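Long-range contact in secreted protein ESXB (Bacillus anthracis, PDB 4J10), which is of unknown function but belongs to the WXG100 family of small helical proteins, whose members are typically exported by type VII secretion systems: residues E12-I17 and T77-I82. Numbering follows the deposited sequence. Where two conformers were deposited one is given.
Sequences EELERI and TDLKRI
Leu14 and Leu79 meet across an antiparallel helical hairpin, the fold of WXG100 proteins, near the end where both chain termini lie. The N-to-C directions of the two short segments make 166°, nearly antiparallel, with their axes 8.3 Å apart, close enough for branched aliphatic side chains to fill the gap. Each leucine points toward the opposite helix, and the pair cross at about a right angle, Leu14 CD2 lying 3.9 Å from Leu79 CD2. At their bases, Leu14 CB sits 3.8 Å from Leu79 O, while Leu79 CB approaches Leu14 O in return.

The second methyl of each leucine reaches an isoleucine of the other helix: Leu14 CD1 touches Ile82 CG2 at 3.7 Å, and Leu79 CD1 touches Ile17 CG2 at the same distance. In Ile17, CG1 lies beside the backbone N (chi1 -62°) and the methyl CG2 beside the carbonyl carbon; Ile82 repeats this arrangement. The two leucine-isoleucine pairs are related by an approximate local twofold.

On the border of this seam, Glu15 and Lys80 bring long, flexible side chains together. Glu15 OE2 is paired chiefly with Arg87 and also with Lys80 NZ, at 2.8 Å; because the oxygen's position is less sure, the geometry of both bridges is tentative. Asp84 pairs with Lys80 NZ, extending the charged border along helix 48-90. Long charged side chains suit this partly exposed margin, where their ends can converge beside the apolar pair.

The contact joins the start of helix 11-41 to the later part of helix 48-90, whose Ala83 and Phe86 also touch Leu14. Trp46 of the second subunit packs on Leu14, and Phe54 of that subunit on Leu79 and Ile82, tying the hairpin into the dimer.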
loop_
_atom_site.group_PDB
_atom_site.type_symbol
_atom_site.label_atom_id
_atom_site.label_comp_id
_atom_site.label_asym_id
_atom_site.label_seq_id
_atom_site.Cartn_x
_atom_site.Cartn_y
_atom_site.Cartn_z
ATOM N N GLU A 12 4.388 20.767 14.138
ATOM C CA GLU A 12 5.484 20.156 13.395
ATOM C C GLU A 12 5.395 18.633 13.419
ATOM O O GLU A 12 5.661 17.972 12.410
ATOM C CB GLU A 12 6.830 20.640 13.941
ATOM C CG GLU A 12 7.080 22.134 13.735
ATOM C CD GLU A 12 6.526 23.013 14.857
ATOM O OE1 GLU A 12 5.803 22.507 15.737
ATOM O OE2 GLU A 12 6.830 24.225 14.865
ATOM N N GLU A 13 5.026 18.062 14.566
ATOM C CA GLU A 13 4.902 16.605 14.644
ATOM C C GLU A 13 3.745 16.121 13.767
ATOM O O GLU A 13 3.851 15.109 13.067
ATOM C CB GLU A 13 4.689 16.128 16.082
ATOM C CG GLU A 13 5.914 16.179 16.965
ATOM C CD GLU A 13 7.011 15.254 16.511
ATOM O OE1 GLU A 13 6.766 14.390 15.636
ATOM O OE2 GLU A 13 8.140 15.391 17.032
ATOM N N LEU A 14 2.630 16.838 13.814
ATOM C CA LEU A 14 1.488 16.461 13.000
ATOM C C LEU A 14 1.811 16.575 11.514
ATOM O O LEU A 14 1.398 15.734 10.715
ATOM C CB LEU A 14 0.276 17.316 13.354
ATOM C CG LEU A 14 -0.248 17.066 14.768
ATOM C CD1 LEU A 14 -1.318 18.066 15.143
ATOM C CD2 LEU A 14 -0.811 15.654 14.845
ATOM N N GLU A 15 2.565 17.608 11.152
ATOM C CA GLU A 15 2.962 17.778 9.753
ATOM C C GLU A 15 3.952 16.704 9.302
ATOM O O GLU A 15 3.888 16.256 8.155
ATOM C CB GLU A 15 3.506 19.192 9.516
ATOM C CG GLU A 15 2.399 20.239 9.576
ATOM C CD GLU A 15 2.910 21.658 9.634
ATOM O OE1 GLU A 15 4.015 21.877 10.177
ATOM O OE2 GLU A 15 2.181 22.565 9.154
ATOM N N ARG A 16 4.846 16.275 10.190
ATOM C CA ARG A 16 5.780 15.196 9.872
ATOM C C ARG A 16 5.018 13.921 9.547
ATOM O O ARG A 16 5.264 13.254 8.529
ATOM C CB ARG A 16 6.741 14.946 11.048
ATOM C CG ARG A 16 7.651 13.724 10.843
ATOM C CD ARG A 16 8.521 13.449 12.062
ATOM N NE ARG A 16 7.750 13.075 13.247
ATOM C CZ ARG A 16 7.267 11.860 13.488
ATOM N NH1 ARG A 16 7.449 10.874 12.613
ATOM N NH2 ARG A 16 6.574 11.636 14.598
ATOM N N ILE A 17 4.076 13.576 10.420
ATOM C CA ILE A 17 3.278 12.370 10.226
ATOM C C ILE A 17 2.384 12.501 8.991
ATOM O O ILE A 17 2.272 11.557 8.195
ATOM C CB ILE A 17 2.478 12.007 11.495
ATOM C CG1 ILE A 17 3.440 11.717 12.650
ATOM C CG2 ILE A 17 1.596 10.797 11.235
ATOM C CD1 ILE A 17 2.754 11.564 13.993
ATOM N N THR A 77 -4.513 14.816 5.213
ATOM C CA THR A 77 -5.290 16.049 5.278
ATOM C C THR A 77 -5.812 16.331 6.686
ATOM O O THR A 77 -5.763 17.473 7.168
ATOM C CB THR A 77 -6.468 15.983 4.298
ATOM O OG1 THR A 77 -5.960 15.965 2.960
ATOM C CG2 THR A 77 -7.384 17.185 4.459
ATOM N N ASP A 78 -6.303 15.297 7.358
ATOM C CA ASP A 78 -6.861 15.496 8.695
ATOM C C ASP A 78 -5.784 15.918 9.701
ATOM O O ASP A 78 -6.031 16.779 10.555
ATOM C CB ASP A 78 -7.589 14.235 9.186
ATOM C CG ASP A 78 -8.897 13.996 8.453
ATOM O OD1 ASP A 78 -9.370 14.913 7.753
ATOM O OD2 ASP A 78 -9.456 12.885 8.580
ATOM N N LEU A 79 -4.599 15.318 9.595
ATOM C CA LEU A 79 -3.477 15.697 10.452
ATOM C C LEU A 79 -3.057 17.145 10.192
ATOM O O LEU A 79 -2.806 17.907 11.125
ATOM C CB LEU A 79 -2.305 14.741 10.235
ATOM C CG LEU A 79 -2.528 13.321 10.757
ATOM C CD1 LEU A 79 -1.505 12.388 10.135
ATOM C CD2 LEU A 79 -2.463 13.267 12.285
ATOM N N LYS A 80 -2.992 17.530 8.924
ATOM C CA LYS A 80 -2.625 18.894 8.568
ATOM C C LYS A 80 -3.664 19.908 9.067
ATOM O O LYS A 80 -3.315 20.998 9.524
ATOM C CB LYS A 80 -2.408 18.992 7.053
ATOM C CG LYS A 80 -2.166 20.385 6.509
ATOM C CD LYS A 80 -0.909 21.030 7.089
ATOM C CE LYS A 80 -0.603 22.324 6.353
ATOM N NZ LYS A 80 0.316 23.220 7.111
ATOM N N ARG A 81 -4.940 19.545 8.996
ATOM C CA ARG A 81 -5.999 20.418 9.491
ATOM C C ARG A 81 -5.860 20.682 10.991
ATOM O O ARG A 81 -6.056 21.805 11.452
ATOM C CB ARG A 81 -7.370 19.820 9.173
ATOM C CG ARG A 81 -8.538 20.633 9.670
ATOM C CD ARG A 81 -9.754 20.420 8.783
ATOM N NE ARG A 81 -10.045 19.006 8.548
ATOM C CZ ARG A 81 -11.268 18.484 8.537
ATOM N NH1 ARG A 81 -12.325 19.256 8.751
ATOM N NH2 ARG A 81 -11.435 17.187 8.317
ATOM N N ILE A 82 -5.498 19.645 11.744
ATOM C CA ILE A 82 -5.288 19.813 13.176
ATOM C C ILE A 82 -4.013 20.612 13.434
ATOM O O ILE A 82 -3.982 21.466 14.323
ATOM C CB ILE A 82 -5.273 18.479 13.936
ATOM C CG1 ILE A 82 -6.627 17.794 13.818
ATOM C CG2 ILE A 82 -4.936 18.718 15.417
ATOM C CD1 ILE A 82 -6.625 16.368 14.305
#